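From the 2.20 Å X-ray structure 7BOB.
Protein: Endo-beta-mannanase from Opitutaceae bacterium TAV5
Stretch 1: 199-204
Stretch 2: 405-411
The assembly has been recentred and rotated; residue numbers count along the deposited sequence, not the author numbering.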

# COMPACT_ATOMS: atom_id res chain seq x y z
N GLN A 199 1.99 15.98 -14.73
CA GLN A 199 2.36 15.41 -16.01
C GLN A 199 3.76 14.80 -15.96
O GLN A 199 4.03 13.83 -16.68
N VAL A 200 4.66 15.38 -15.16
CA VAL A 200 6.05 14.92 -15.07
C VAL A 200 6.25 13.91 -13.94
O VAL A 200 6.92 12.89 -14.12
N ILE A 201 5.69 14.18 -12.76
CA ILE A 201 6.03 13.42 -11.56
C ILE A 201 5.04 12.28 -11.25
O ILE A 201 5.30 11.51 -10.31
N ALA A 202 3.92 12.16 -11.97
CA ALA A 202 3.02 11.02 -11.79
C ALA A 202 2.54 10.50 -13.14
O ALA A 202 2.83 11.08 -14.19
N ASP A 203 1.83 9.37 -13.12
CA ASP A 203 1.12 8.88 -14.30
C ASP A 203 -0.37 8.98 -14.00
O ASP A 203 -0.96 8.08 -13.40
N THR A 204 -0.96 10.10 -14.42
CA THR A 204 -2.37 10.40 -14.25
C THR A 204 -3.16 10.11 -15.51
O THR A 204 -4.36 10.32 -15.52
N GLU A 405 8.81 4.57 -14.00
CA GLU A 405 7.63 5.15 -13.36
C GLU A 405 7.90 6.63 -13.12
O GLU A 405 8.97 6.99 -12.60
N PRO A 406 6.94 7.51 -13.46
CA PRO A 406 7.21 8.96 -13.38
C PRO A 406 7.77 9.44 -12.05
O PRO A 406 8.70 10.24 -12.06
N ARG A 407 7.21 9.02 -10.92
CA ARG A 407 7.71 9.53 -9.65
C ARG A 407 9.17 9.14 -9.43
O ARG A 407 9.98 9.94 -8.94
N GLU A 408 9.53 7.91 -9.81
CA GLU A 408 10.90 7.44 -9.65
C GLU A 408 11.83 8.14 -10.63
O GLU A 408 12.93 8.58 -10.25
N THR A 409 11.44 8.20 -11.90
CA THR A 409 12.30 8.84 -12.89
C THR A 409 12.48 10.31 -12.55
O THR A 409 13.61 10.82 -12.56
N SER A 410 11.39 10.99 -12.19
CA SER A 410 11.46 12.43 -12.01
C SER A 410 12.24 12.82 -10.77
O SER A 410 12.86 13.88 -10.75
N ARG A 411 12.22 11.98 -9.72
CA ARG A 411 13.09 12.24 -8.57
C ARG A 411 14.55 12.28 -8.99
O ARG A 411 15.31 13.14 -8.52

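Which side chains of the second stretch point into the contact? Pro406 and Ser410, one helical turn apart, both direct CA-to-CB toward the first stretch. The proline ring, puckered C-gamma exo, meets mostly backbone: its CB lies 3.5 Å from Val200 O and 3.4 Å from Ala202 O, while its CG reaches 3.8 Å from Asp203 CB, where the aspartate adopts chi1 t.

Why does Ser410 take the p rotamer? At chi1 72° its hydroxyl folds back along its own helix, and Ser410 OG donates to Pro406 O at 2.9 Å. With its proton used there, Ser410 OG packs against Ile201, 3.5 Å from Ile201 CA and 3.6 Å from Ile201 CG2.

How do the aliphatic side chains of the first stretch fit? Val200 (t) and Ile201 (p, t) both leave the backbone sideways. Val200 CG1 comes within 4.2 Å of Ser410 CB, and Ile201 brings CG2 to the serine hydroxyl. Ala202 turns its methyl away, so its contact with Pro406 is made by backbone.

What polar link joins the stretches? No direct hydrogen bond does. Arg407 extends through three t torsions before chi4 turns to 75°, and water 1 bridges the gap, accepting from Arg407 NH1 at 3.0 Å and donating to Ile201 O at 2.9 Å.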

# COMPACT_ATOMS: atom_id res chain seq x y z
CB GLN A 199 2.34 16.48 -17.11
CG GLN A 199 1.00 17.14 -17.37
CD GLN A 199 1.15 18.30 -18.34
OE1 GLN A 199 1.09 18.12 -19.55
NE2 GLN A 199 1.39 19.49 -17.80
CB VAL A 200 7.00 16.12 -14.88
CG1 VAL A 200 8.44 15.63 -14.80
CG2 VAL A 200 6.84 17.13 -16.03
CB ILE A 201 6.15 14.35 -10.34
CG1 ILE A 201 4.77 14.91 -9.96
CG2 ILE A 201 7.19 15.50 -10.61
CD1 ILE A 201 4.68 15.41 -8.53
CB ALA A 202 1.83 11.38 -10.89
CB ASP A 203 1.49 7.45 -14.70
CG ASP A 203 0.86 7.04 -16.04
OD1 ASP A 203 0.24 7.91 -16.72
OD2 ASP A 203 1.00 5.87 -16.44
CB THR A 204 -2.55 11.87 -13.90
OG1 THR A 204 -2.15 12.66 -15.04
CG2 THR A 204 -1.68 12.25 -12.70
CB GLU A 405 7.30 4.46 -12.04
CG GLU A 405 7.14 3.00 -12.22
CD GLU A 405 6.57 2.32 -11.00
OE1 GLU A 405 6.24 3.02 -10.01
OE2 GLU A 405 6.46 1.08 -11.04
CB PRO A 406 5.83 9.59 -13.66
CG PRO A 406 5.15 8.59 -14.57
CD PRO A 406 5.70 7.20 -14.19
CB ARG A 407 6.86 9.02 -8.49
CG ARG A 407 7.09 9.81 -7.23
CD ARG A 407 6.20 9.31 -6.09
NE ARG A 407 6.62 9.91 -4.83
CZ ARG A 407 6.39 11.17 -4.47
NH1 ARG A 407 5.71 12.02 -5.26
NH2 ARG A 407 6.84 11.59 -3.29
CB GLU A 408 10.96 5.93 -9.86
CG GLU A 408 10.41 5.12 -8.69
CD GLU A 408 11.18 5.38 -7.39
OE1 GLU A 408 12.37 5.80 -7.44
OE2 GLU A 408 10.59 5.15 -6.32
CB THR A 409 11.70 8.69 -14.28
OG1 THR A 409 11.54 7.30 -14.56
CG2 THR A 409 12.58 9.37 -15.36
CB SER A 410 10.05 13.02 -11.96
OG SER A 410 9.40 12.71 -10.75
CB ARG A 411 12.91 11.16 -7.50
CG ARG A 411 12.19 11.60 -6.25
CD ARG A 411 11.53 10.40 -5.51
NE ARG A 411 12.46 9.28 -5.33
CZ ARG A 411 13.34 9.21 -4.33
NH1 ARG A 411 13.39 10.22 -3.44
NH2 ARG A 411 14.17 8.16 -4.23
O HOH W 1 4.08 11.53 -7.67